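Local coordinates for protein SusD homolog (Bacteroides thetaiotaomicron VPI-5482, PDB 3IV0) that probably binds glycans at the cell surface, as a SusD-family protein of the Bacteroides outer membrane, at residues A[255-260]-A[364-369]; A[275-280]-A[348-353]; A[282-287]-A[342-347]; A[288-291]-A[297-300]. All coordinates share one frame; numbering follows the deposited sequence.

In the fold
Contacts 1 to 3 join parts of 255-287 to parts of 342-369; contact 4 closes a short loop, 288-300. Contact 3 is the hub: it touches each of the other three, which do not touch one another. Contact 1 and contact 3 have centres about 14 Å apart and meet where Phe257 packs on Lys343 and Phe344. Contact 3 touches contact 2, centres about 13 Å apart, where Met280 O lies against Asp286 CB. It also touches contact 4, centres about 10 Å apart, through Trp345 and Ser289. Contacts 2 and 4 have their nearest atoms about 8 Å apart. An ethanediol, probably from the crystallisation liquor, sits beside contacts 2 and 3.

Contact 1: residues A[255-260]-A[364-369]; sequences VIFAGG and VFRYAG
NH1 of Arg366, whose guanidinium meets the end of the Phe257 ring, is held by two carboxylates: it forms salt bridges with Glu263 and Glu422. NH2 forms a salt bridge with Glu426. This acidic setting probably offsets the charge of Arg398, which lies close to NH1. Across the contact no hydrogen bond is made; the touch is by packing. The tip of the Phe257 ring comes over one face of the guanidinium, with CZ of Phe257 3.7 Å from NH2 of Arg366. The same ring carbon is 3.9 Å from CZ of Arg366, and CE1 of Phe257 is 3.8 Å from NE of Arg366. The two planes stand 90° apart, and NH2 lies at the edge of the ring, near its plane. Ile256 meets the arginine further back: its CG2 is 3.8 Å from CD of Arg366, and the two side chains cross at about a right angle. That methyl group also lies over one face of the neighbouring Phe257 ring. Arg366 reaches this place with CG set between its backbone N and carbonyl carbon (chi1 64°) and the chain extended from CG to NE. All three residues are buried. Gly259 is the first residue after the helix to leave helical geometry, with positive phi; its N bonds to Ile256 O at 3.2 Å. Arg366 holds the N-cap position of helix 367-381. Just before it, Val364 and Phe365 both face Phe266 across the antiparallel pair 264-268 and 362-366, which is a classic beta bulge.

Contact 2: residues A[275-280]-A[348-353]; sequences NEIFMM and DTYGNG
Tyr350 places CG between its backbone N and carbonyl carbon (chi1 60°), and Ile277 turns CG1 anti to its carbonyl carbon (chi1 -50°); these torsions bring the methyl groups of Ile277 over the ring of Tyr350. The contact lies at the surface. It joins the loop between strand 264-268 and helix 284-287 to the strand 348-350, one arm of the small antiparallel pair with 354-356. The main touch is a CH-pi contact. CD1 of Ile277 sits over one face of the Tyr350 ring, 3.8 Å from the centroid and 28° off the ring normal. It is displaced toward the rim, so CD1 of Ile277 comes to 3.4 Å from CD2 of Tyr350. The other branch reaches the phenol end, with CG2 of Ile277 3.8 Å from CZ of Tyr350. The two methyl groups thus spread along the ring. Ile272 also touches the tyrosine side chain. With the Tyr350 ring cut back to an alanine here, both methyl groups of Ile277 would probably lose the face they rest on, and the water that bridges to the 275-280 loop its phenol partner. That bridge is the polar link of the contact: a single water donates to Phe278 O at 2.9 Å and lies 2.7 Å from Tyr350 OH.

Contact 3: residues A[282-287]-A[342-347]; sequences AKFSDN and KKFWNI. With EDO (1,2-ethanediol), chain F.
Lys342 opens a type I beta turn that runs to Trp345 and sets Phe344 and Trp345 against Phe284 and Ser285 on the short, weakly bonded helix 284-287. The turn is closed by Trp345 N bonding to Lys342 O. Lys343 is fully extended, and its NZ forms a salt bridge with Glu426. Its CG lies over one face of the Phe344 ring. Phe344 does most of the packing, with CG anti to its carbonyl carbon (chi1 -61°), which carries CE2 to the Phe284 ring, 3.6 Å from CD2 of Phe284. The rings meet obliquely, with centroids 5.8 Å apart and planes at 72°. At the root of the same side chain, CB of Phe344 is 3.7 Å from CB of Ser285. Trp345 follows and turns the edge of its indole toward the serine: CD1 of Trp345 is 3.6 Å from OG of Ser285. Its NE1 hydrogen-bonds to Ser289 OG, and CB of Lys342 covers the centre of one indole face. Asn346 then carries the chain onward, its ND2 bonded to Ser254 O. Ethanediol O1 and O2 give weak hydrogen bonds to Asp286 O and Asn287 OD1, and Lys295 also bonds to it. Ser285 OG is satisfied by Ser357 OG and by a water link to the turn: the water lies 2.9 Å from Ser285 OG and accepts from Phe344 N at 3.0 Å.

Contact 4: residues A[288-291]-A[297-300]; sequences VSYS and MPLF
Tyr290 and Pro298 lie side by side and point the same way. The tyrosine CG sits between the backbone N and the carbonyl carbon (chi1 71°), which turns the ring along the proline. CD1 of Tyr290 is 3.7 Å from CD of Pro298, and CB of Tyr290 is 3.6 Å from Pro298 N. The proline meets the ring obliquely. Its CB is turned to the backbone instead, 3.6 Å from Ser289 O. A second pair forms with Val288 and Phe300. CG1 of Val288 is anti to its own carbonyl carbon (chi1 -64°) and reaches CE1 of Phe300 at 3.5 Å; these side chains cross obliquely. Phe300 has CG between its backbone N and carbonyl carbon (chi1 65°), and the end of its ring comes nearer to Val288. A glycine at Tyr290 would probably strip Pro298 CD and CG of their aromatic neighbour and open a gap beside the proline. No direct hydrogen bond joins the segments. One water bridges them, donating to Ser289 O at 2.7 Å and accepting from Leu299 N at 3.2 Å. The contact pinches the loop between helix 284-287 and strand 300-302. Phe300 packs on Val65 and Leu299 on Tyr64 of helix 63-69, and Leu299 and Phe300 each touch Asn287 of helix 284-287.

Contact 1: residues A[255-260]-A[364-369]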
loop_
_atom_site.group_PDB
_atom_site.type_symbol
_atom_site.label_atom_id
_atom_site.label_comp_id
_atom_site.label_asym_id
_atom_site.label_seq_id
_atom_site.Cartn_x
_atom_site.Cartn_y
_atom_site.Cartn_z
ATOM N N VAL A 255 -1.614 16.876 -7.937
ATOM C CA VAL A 255 -2.089 16.152 -9.121
ATOM C C VAL A 255 -1.777 14.644 -9.009
ATOM O O VAL A 255 -2.582 13.794 -9.351
ATOM C CB VAL A 255 -1.455 16.722 -10.394
ATOM C CG1 VAL A 255 -1.873 15.926 -11.630
ATOM C CG2 VAL A 255 -1.802 18.213 -10.562
ATOM N N ILE A 256 -0.619 14.311 -8.449
ATOM C CA ILE A 256 -0.316 12.912 -8.121
ATOM C C ILE A 256 -1.367 12.345 -7.190
ATOM O O ILE A 256 -1.973 11.296 -7.439
ATOM C CB ILE A 256 1.063 12.722 -7.464
ATOM C CG1 ILE A 256 2.186 13.327 -8.299
ATOM C CG2 ILE A 256 1.290 11.219 -7.184
ATOM C CD1 ILE A 256 3.568 13.353 -7.584
ATOM N N PHE A 257 -1.620 13.055 -6.094
ATOM C CA PHE A 257 -2.481 12.532 -5.051
ATOM C C PHE A 257 -3.974 12.655 -5.289
ATOM O O PHE A 257 -4.769 11.970 -4.624
ATOM C CB PHE A 257 -1.998 13.006 -3.672
ATOM C CG PHE A 257 -0.577 12.619 -3.432
ATOM C CD1 PHE A 257 -0.228 11.266 -3.397
ATOM C CD2 PHE A 257 0.430 13.553 -3.402
ATOM C CE1 PHE A 257 1.089 10.887 -3.254
ATOM C CE2 PHE A 257 1.766 13.147 -3.272
ATOM C CZ PHE A 257 2.065 11.810 -3.234
ATOM N N ALA A 258 -4.379 13.418 -6.308
ATOM C CA ALA A 258 -5.762 13.437 -6.732
ATOM C C ALA A 258 -6.123 12.094 -7.348
ATOM O O ALA A 258 -7.285 11.662 -7.295
ATOM C CB ALA A 258 -5.979 14.527 -7.765
ATOM N N GLY A 259 -5.128 11.452 -7.957
ATOM C CA GLY A 259 -5.349 10.207 -8.670
ATOM C C GLY A 259 -5.451 10.419 -10.148
ATOM O O GLY A 259 -5.765 11.531 -10.611
ATOM N N GLY A 260 -5.197 9.348 -10.891
ATOM C CA GLY A 260 -5.280 9.394 -12.326
ATOM C C GLY A 260 -4.127 10.092 -13.024
ATOM O O GLY A 260 -4.196 10.344 -14.229
ATOM N N VAL A 364 -1.809 3.375 -4.127
ATOM C CA VAL A 364 -1.255 2.167 -3.560
ATOM C C VAL A 364 0.177 1.972 -4.038
ATOM O O VAL A 364 1.090 1.734 -3.213
ATOM C CB VAL A 364 -2.126 0.945 -3.922
ATOM C CG1 VAL A 364 -1.465 -0.366 -3.429
ATOM C CG2 VAL A 364 -3.513 1.083 -3.308
ATOM N N PHE A 365 0.401 2.053 -5.328
ATOM C CA PHE A 365 1.719 1.938 -5.925
ATOM C C PHE A 365 1.877 3.104 -6.861
ATOM O O PHE A 365 0.982 3.400 -7.669
ATOM C CB PHE A 365 1.860 0.649 -6.731
ATOM C CG PHE A 365 1.652 -0.625 -5.940
ATOM C CD1 PHE A 365 2.297 -0.860 -4.721
ATOM C CD2 PHE A 365 0.841 -1.644 -6.475
ATOM C CE1 PHE A 365 2.112 -2.028 -4.042
ATOM C CE2 PHE A 365 0.670 -2.839 -5.767
ATOM C CZ PHE A 365 1.288 -3.002 -4.546
ATOM N N ARG A 366 3.022 3.773 -6.820
ATOM C CA ARG A 366 3.292 4.782 -7.838
ATOM C C ARG A 366 4.731 4.729 -8.330
ATOM O O ARG A 366 5.582 4.003 -7.776
ATOM C CB ARG A 366 2.912 6.179 -7.406
ATOM C CG ARG A 366 3.692 6.702 -6.259
ATOM C CD ARG A 366 3.272 8.159 -5.966
ATOM N NE ARG A 366 3.789 8.607 -4.676
ATOM C CZ ARG A 366 4.837 9.417 -4.518
ATOM N NH1 ARG A 366 5.537 9.870 -5.530
ATOM N NH2 ARG A 366 5.183 9.774 -3.300
ATOM N N TYR A 367 5.010 5.440 -9.409
ATOM C CA TYR A 367 6.243 5.247 -10.157
ATOM C C TYR A 367 7.480 5.579 -9.332
ATOM O O TYR A 367 8.469 4.864 -9.426
ATOM C CB TYR A 367 6.146 6.035 -11.448
ATOM C CG TYR A 367 7.240 5.821 -12.462
ATOM C CD1 TYR A 367 7.644 4.555 -12.880
ATOM C CD2 TYR A 367 7.813 6.912 -13.087
ATOM C CE1 TYR A 367 8.646 4.412 -13.843
ATOM C CE2 TYR A 367 8.766 6.772 -14.086
ATOM C CZ TYR A 367 9.195 5.535 -14.417
ATOM O OH TYR A 367 10.151 5.400 -15.400
ATOM N N ALA A 368 7.453 6.599 -8.477
ATOM C CA ALA A 368 8.631 6.896 -7.666
ATOM C C ALA A 368 8.938 5.731 -6.751
ATOM O O ALA A 368 10.108 5.393 -6.528
ATOM C CB ALA A 368 8.435 8.180 -6.810
ATOM N N GLY A 369 7.897 5.148 -6.156
ATOM C CA GLY A 369 8.080 3.967 -5.305
ATOM C C GLY A 369 8.729 2.822 -6.040
ATOM O O GLY A 369 9.665 2.192 -5.521
#

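Contact 2: residues A[275-280]-A[348-353]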
loop_
_atom_site.group_PDB
_atom_site.type_symbol
_atom_site.label_atom_id
_atom_site.label_comp_id
_atom_site.label_asym_id
_atom_site.label_seq_id
_atom_site.Cartn_x
_atom_site.Cartn_y
_atom_site.Cartn_z
ATOM N N ASN A 275 -20.786 9.044 -4.403
ATOM C CA ASN A 275 -20.989 8.380 -3.133
ATOM C C ASN A 275 -20.013 7.229 -2.936
ATOM O O ASN A 275 -20.357 6.209 -2.379
ATOM C CB ASN A 275 -22.417 7.850 -3.024
ATOM N N GLU A 276 -18.805 7.375 -3.463
ATOM C CA GLU A 276 -17.751 6.386 -3.212
ATOM C C GLU A 276 -16.708 7.109 -2.374
ATOM O O GLU A 276 -15.789 7.753 -2.907
ATOM C CB GLU A 276 -17.184 5.899 -4.522
ATOM C CG GLU A 276 -18.168 5.024 -5.287
ATOM C CD GLU A 276 -17.698 4.678 -6.686
ATOM O OE1 GLU A 276 -17.302 5.604 -7.421
ATOM O OE2 GLU A 276 -17.752 3.475 -7.055
ATOM N N ILE A 277 -16.922 7.082 -1.073
ATOM C CA ILE A 277 -16.182 7.904 -0.133
ATOM C C ILE A 277 -15.491 7.034 0.886
ATOM O O ILE A 277 -16.085 6.185 1.516
ATOM C CB ILE A 277 -17.119 8.888 0.606
ATOM C CG1 ILE A 277 -17.985 9.626 -0.414
ATOM C CG2 ILE A 277 -16.348 9.920 1.419
ATOM C CD1 ILE A 277 -18.956 10.650 0.200
ATOM N N PHE A 278 -14.200 7.262 1.053
ATOM C CA PHE A 278 -13.444 6.546 2.056
ATOM C C PHE A 278 -13.869 7.016 3.431
ATOM O O PHE A 278 -14.266 8.142 3.580
ATOM C CB PHE A 278 -11.958 6.825 1.890
ATOM C CG PHE A 278 -11.371 6.438 0.509
ATOM C CD1 PHE A 278 -11.874 5.378 -0.265
ATOM C CD2 PHE A 278 -10.241 7.113 0.039
ATOM C CE1 PHE A 278 -11.281 5.056 -1.458
ATOM C CE2 PHE A 278 -9.644 6.786 -1.154
ATOM C CZ PHE A 278 -10.160 5.761 -1.914
HETATM N N MSE A 279 -13.692 6.186 4.441
HETATM C CA MSE A 279 -13.841 6.670 5.797
HETATM C C MSE A 279 -12.850 7.785 6.051
HETATM O O MSE A 279 -11.690 7.695 5.638
HETATM C CB MSE A 279 -13.547 5.560 6.771
HETATM C CG MSE A 279 -14.589 4.553 6.851
HETATM SE SE MSE A 279 -14.148 3.068 8.031
HETATM C CE MSE A 279 -13.944 4.027 9.565
HETATM N N MSE A 280 -13.284 8.829 6.734
HETATM C CA MSE A 280 -12.406 9.892 7.100
HETATM C C MSE A 280 -11.151 9.352 7.813
HETATM O O MSE A 280 -10.023 9.740 7.487
HETATM C CB MSE A 280 -13.169 10.848 7.999
HETATM C CG MSE A 280 -12.383 12.012 8.362
HETATM SE SE MSE A 280 -13.436 13.450 9.102
HETATM C CE MSE A 280 -14.315 13.608 8.002
ATOM N N ASP A 348 -12.344 19.015 -0.371
ATOM C CA ASP A 348 -13.676 19.063 -0.954
ATOM C C ASP A 348 -14.691 18.789 0.126
ATOM O O ASP A 348 -14.364 18.371 1.230
ATOM C CB ASP A 348 -13.773 18.042 -2.088
ATOM C CG ASP A 348 -14.901 18.320 -3.061
ATOM O OD1 ASP A 348 -15.658 19.299 -2.859
ATOM O OD2 ASP A 348 -15.022 17.535 -4.028
ATOM N N THR A 349 -15.948 19.091 -0.184
ATOM C CA THR A 349 -17.033 18.842 0.742
ATOM C C THR A 349 -18.018 17.839 0.169
ATOM O O THR A 349 -18.132 17.697 -1.047
ATOM C CB THR A 349 -17.765 20.139 1.048
ATOM O OG1 THR A 349 -18.300 20.655 -0.170
ATOM C CG2 THR A 349 -16.806 21.144 1.644
ATOM N N TYR A 350 -18.707 17.120 1.040
ATOM C CA TYR A 350 -19.769 16.226 0.597
ATOM C C TYR A 350 -20.871 16.135 1.648
ATOM O O TYR A 350 -20.741 16.676 2.751
ATOM C CB TYR A 350 -19.202 14.843 0.282
ATOM C CG TYR A 350 -18.529 14.159 1.441
ATOM C CD1 TYR A 350 -17.168 14.343 1.694
ATOM C CD2 TYR A 350 -19.251 13.346 2.294
ATOM C CE1 TYR A 350 -16.554 13.712 2.758
ATOM C CE2 TYR A 350 -18.659 12.722 3.352
ATOM C CZ TYR A 350 -17.309 12.896 3.585
ATOM O OH TYR A 350 -16.739 12.248 4.651
ATOM N N GLY A 351 -21.960 15.453 1.296
ATOM C CA GLY A 351 -23.086 15.287 2.206
ATOM C C GLY A 351 -23.563 16.618 2.718
ATOM O O GLY A 351 -23.716 17.563 1.942
ATOM N N ASN A 352 -23.788 16.714 4.025
ATOM C CA ASN A 352 -24.156 17.995 4.612
ATOM C C ASN A 352 -22.946 18.697 5.188
ATOM O O ASN A 352 -22.728 18.702 6.402
ATOM C CB ASN A 352 -25.245 17.851 5.681
ATOM C CG ASN A 352 -25.976 19.168 5.942
ATOM O OD1 ASN A 352 -25.359 20.187 6.269
ATOM N ND2 ASN A 352 -27.299 19.151 5.787
ATOM N N GLY A 353 -22.144 19.270 4.302
ATOM C CA GLY A 353 -21.091 20.175 4.715
ATOM C C GLY A 353 -19.835 19.494 5.217
ATOM O O GLY A 353 -18.923 20.172 5.653
HETATM O O HOH W 1 -14.401 11.023 4.093
#

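Contact 3: residues A[282-287]-A[342-347]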
loop_
_atom_site.group_PDB
_atom_site.type_symbol
_atom_site.label_atom_id
_atom_site.label_comp_id
_atom_site.label_asym_id
_atom_site.label_seq_id
_atom_site.Cartn_x
_atom_site.Cartn_y
_atom_site.Cartn_z
ATOM N N ALA A 282 -9.806 6.534 7.640
ATOM C CA ALA A 282 -9.006 5.717 6.726
ATOM C C ALA A 282 -8.027 6.504 5.869
ATOM O O ALA A 282 -7.086 5.942 5.286
ATOM C CB ALA A 282 -9.909 4.907 5.784
ATOM N N LYS A 283 -8.266 7.812 5.753
ATOM C CA LYS A 283 -7.450 8.687 4.920
ATOM C C LYS A 283 -6.381 9.327 5.790
ATOM O O LYS A 283 -6.681 10.173 6.649
ATOM C CB LYS A 283 -8.317 9.749 4.255
ATOM C CG LYS A 283 -9.277 9.122 3.245
ATOM C CD LYS A 283 -10.106 10.151 2.501
ATOM C CE LYS A 283 -11.344 10.516 3.269
ATOM N NZ LYS A 283 -12.322 11.288 2.407
ATOM N N PHE A 284 -5.133 8.971 5.533
ATOM C CA PHE A 284 -4.027 9.540 6.285
ATOM C C PHE A 284 -4.132 11.050 6.380
ATOM O O PHE A 284 -4.007 11.649 7.485
ATOM C CB PHE A 284 -2.716 9.147 5.587
ATOM C CG PHE A 284 -1.463 9.739 6.196
ATOM C CD1 PHE A 284 -0.854 9.111 7.260
ATOM C CD2 PHE A 284 -0.897 10.896 5.694
ATOM C CE1 PHE A 284 0.317 9.609 7.818
ATOM C CE2 PHE A 284 0.279 11.392 6.264
ATOM C CZ PHE A 284 0.851 10.742 7.342
ATOM N N SER A 285 -4.387 11.688 5.258
ATOM C CA SER A 285 -4.472 13.142 5.221
ATOM C C SER A 285 -5.458 13.686 6.284
ATOM O O SER A 285 -5.178 14.711 6.941
ATOM C CB SER A 285 -4.859 13.604 3.820
ATOM O OG SER A 285 -4.733 15.020 3.704
ATOM N N ASP A 286 -6.616 13.037 6.438
ATOM C CA ASP A 286 -7.635 13.509 7.375
ATOM C C ASP A 286 -7.265 13.269 8.811
ATOM O O ASP A 286 -7.916 13.801 9.712
ATOM C CB ASP A 286 -9.016 12.954 7.033
ATOM C CG ASP A 286 -9.640 13.640 5.821
ATOM O OD1 ASP A 286 -9.300 14.802 5.520
ATOM O OD2 ASP A 286 -10.551 13.040 5.195
ATOM N N ASN A 287 -6.216 12.478 9.042
ATOM C CA ASN A 287 -5.747 12.243 10.380
ATOM C C ASN A 287 -4.608 13.183 10.780
ATOM O O ASN A 287 -4.298 13.280 11.981
ATOM C CB ASN A 287 -5.311 10.774 10.532
ATOM C CG ASN A 287 -6.478 9.804 10.462
ATOM O OD1 ASN A 287 -7.595 10.096 10.901
ATOM N ND2 ASN A 287 -6.218 8.622 9.921
ATOM N N LYS A 342 0.524 18.563 4.757
ATOM C CA LYS A 342 -0.302 19.081 3.684
ATOM C C LYS A 342 -0.050 18.418 2.311
ATOM O O LYS A 342 -0.632 18.773 1.291
ATOM C CB LYS A 342 -0.116 20.597 3.572
ATOM C CG LYS A 342 1.228 21.015 3.171
ATOM C CD LYS A 342 1.296 22.567 3.122
ATOM C CE LYS A 342 2.673 23.053 2.739
ATOM N NZ LYS A 342 2.742 24.533 2.769
ATOM N N LYS A 343 0.766 17.375 2.354
ATOM C CA LYS A 343 1.169 16.607 1.168
ATOM C C LYS A 343 -0.006 16.211 0.284
ATOM O O LYS A 343 0.084 16.291 -0.914
ATOM C CB LYS A 343 1.889 15.325 1.623
ATOM C CG LYS A 343 2.264 14.350 0.504
ATOM C CD LYS A 343 3.092 13.207 1.018
ATOM C CE LYS A 343 3.324 12.179 -0.086
ATOM N NZ LYS A 343 4.145 11.030 0.372
ATOM N N PHE A 344 -1.105 15.769 0.886
ATOM C CA PHE A 344 -2.200 15.178 0.118
ATOM C C PHE A 344 -3.360 16.120 -0.147
ATOM O O PHE A 344 -4.420 15.686 -0.586
ATOM C CB PHE A 344 -2.719 13.955 0.869
ATOM C CG PHE A 344 -1.682 12.872 1.051
ATOM C CD1 PHE A 344 -1.480 11.937 0.074
ATOM C CD2 PHE A 344 -0.920 12.806 2.192
ATOM C CE1 PHE A 344 -0.490 10.979 0.218
ATOM C CE2 PHE A 344 0.049 11.847 2.370
ATOM C CZ PHE A 344 0.273 10.926 1.381
ATOM N N TRP A 345 -3.244 17.396 0.227
ATOM C CA TRP A 345 -4.432 18.250 0.177
ATOM C C TRP A 345 -5.045 18.360 -1.209
ATOM O O TRP A 345 -4.429 18.795 -2.164
ATOM C CB TRP A 345 -4.156 19.627 0.768
ATOM C CG TRP A 345 -3.995 19.613 2.242
ATOM C CD1 TRP A 345 -4.119 18.552 3.075
ATOM C CD2 TRP A 345 -3.726 20.747 3.061
ATOM N NE1 TRP A 345 -3.903 18.937 4.368
ATOM C CE2 TRP A 345 -3.671 20.290 4.391
ATOM C CE3 TRP A 345 -3.533 22.099 2.796
ATOM C CZ2 TRP A 345 -3.400 21.150 5.472
ATOM C CZ3 TRP A 345 -3.271 22.958 3.868
ATOM C CH2 TRP A 345 -3.218 22.483 5.178
ATOM N N ASN A 346 -6.290 17.933 -1.252
ATOM C CA ASN A 346 -7.231 18.082 -2.352
ATOM C C ASN A 346 -8.574 18.163 -1.647
ATOM O O ASN A 346 -9.291 17.183 -1.444
ATOM C CB ASN A 346 -7.172 16.897 -3.292
ATOM C CG ASN A 346 -6.146 17.091 -4.389
ATOM O OD1 ASN A 346 -6.222 18.081 -5.137
ATOM N ND2 ASN A 346 -5.152 16.200 -4.458
ATOM N N ILE A 347 -8.904 19.373 -1.234
ATOM C CA ILE A 347 -9.962 19.575 -0.274
ATOM C C ILE A 347 -11.328 19.631 -0.968
ATOM O O ILE A 347 -11.436 20.205 -2.049
ATOM C CB ILE A 347 -9.693 20.887 0.488
ATOM C CG1 ILE A 347 -8.390 20.792 1.305
ATOM C CG2 ILE A 347 -10.857 21.204 1.400
ATOM C CD1 ILE A 347 -7.698 22.154 1.517
HETATM C C1 EDO F . -10.583 12.831 10.367
HETATM O O1 EDO F . -10.534 14.106 10.949
HETATM C C2 EDO F . -10.245 11.621 11.234
HETATM O O2 EDO F . -9.392 11.953 12.315
HETATM O O HOH W 2 -1.994 15.838 3.705
#

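Contact 4: residues A[288-291]-A[297-300]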
loop_
_atom_site.group_PDB
_atom_site.type_symbol
_atom_site.label_atom_id
_atom_site.label_comp_id
_atom_site.label_asym_id
_atom_site.label_seq_id
_atom_site.Cartn_x
_atom_site.Cartn_y
_atom_site.Cartn_z
ATOM N N VAL A 288 -3.980 13.839 9.804
ATOM C CA VAL A 288 -2.817 14.687 10.066
ATOM C C VAL A 288 -3.057 16.127 9.634
ATOM O O VAL A 288 -2.111 16.903 9.547
ATOM C CB VAL A 288 -1.531 14.156 9.392
ATOM C CG1 VAL A 288 -1.193 12.800 9.998
ATOM C CG2 VAL A 288 -1.706 14.070 7.906
ATOM N N SER A 289 -4.300 16.509 9.424
ATOM C CA SER A 289 -4.666 17.873 9.012
ATOM C C SER A 289 -5.626 18.491 9.994
ATOM O O SER A 289 -6.399 17.783 10.639
ATOM C CB SER A 289 -5.349 17.846 7.639
ATOM O OG SER A 289 -4.483 17.310 6.644
ATOM N N TYR A 290 -5.599 19.821 10.102
ATOM C CA TYR A 290 -6.584 20.521 10.926
ATOM C C TYR A 290 -7.107 21.813 10.307
ATOM O O TYR A 290 -8.284 22.103 10.436
ATOM C CB TYR A 290 -6.033 20.795 12.348
ATOM C CG TYR A 290 -4.948 21.854 12.430
ATOM C CD1 TYR A 290 -3.609 21.539 12.259
ATOM C CD2 TYR A 290 -5.271 23.185 12.687
ATOM C CE1 TYR A 290 -2.632 22.502 12.314
ATOM C CE2 TYR A 290 -4.291 24.156 12.736
ATOM C CZ TYR A 290 -2.981 23.812 12.557
ATOM O OH TYR A 290 -1.988 24.768 12.609
ATOM N N SER A 291 -6.237 22.575 9.661
ATOM C CA SER A 291 -6.600 23.955 9.314
ATOM C C SER A 291 -7.682 23.982 8.229
ATOM O O SER A 291 -8.553 24.855 8.210
ATOM C CB SER A 291 -5.367 24.752 8.903
ATOM O OG SER A 291 -4.754 24.246 7.730
HETATM N N MSE A 297 -6.986 20.890 16.160
HETATM C CA MSE A 297 -5.759 20.079 16.074
HETATM C C MSE A 297 -6.096 18.787 15.323
HETATM O O MSE A 297 -7.246 18.356 15.320
HETATM C CB MSE A 297 -5.174 19.760 17.462
HETATM C CG MSE A 297 -6.065 18.879 18.349
HETATM SE SE MSE A 297 -5.893 19.156 20.304
HETATM C CE MSE A 297 -7.511 18.261 20.816
ATOM N N PRO A 298 -5.092 18.173 14.670
ATOM C CA PRO A 298 -5.330 16.880 14.004
ATOM C C PRO A 298 -5.460 15.730 14.964
ATOM O O PRO A 298 -5.339 15.884 16.163
ATOM C CB PRO A 298 -4.076 16.677 13.158
ATOM C CG PRO A 298 -3.287 17.918 13.232
ATOM C CD PRO A 298 -3.701 18.614 14.514
ATOM N N LEU A 299 -5.655 14.527 14.429
ATOM C CA LEU A 299 -5.666 13.340 15.264
ATOM C C LEU A 299 -4.308 13.057 15.908
ATOM O O LEU A 299 -4.220 12.706 17.084
ATOM C CB LEU A 299 -6.097 12.126 14.412
ATOM C CG LEU A 299 -6.166 10.802 15.152
ATOM C CD1 LEU A 299 -7.380 10.786 16.042
ATOM C CD2 LEU A 299 -6.258 9.625 14.151
ATOM N N PHE A 300 -3.233 13.168 15.127
ATOM C CA PHE A 300 -1.895 12.877 15.621
ATOM C C PHE A 300 -0.836 13.652 14.870
ATOM O O PHE A 300 -1.087 14.234 13.830
ATOM C CB PHE A 300 -1.568 11.362 15.596
ATOM C CG PHE A 300 -1.516 10.736 14.211
ATOM C CD1 PHE A 300 -0.375 10.842 13.403
ATOM C CD2 PHE A 300 -2.572 10.003 13.739
ATOM C CE1 PHE A 300 -0.312 10.245 12.156
ATOM C CE2 PHE A 300 -2.525 9.417 12.477
ATOM C CZ PHE A 300 -1.400 9.523 11.698
HETATM O O HOH W 3 -6.999 15.313 11.652
#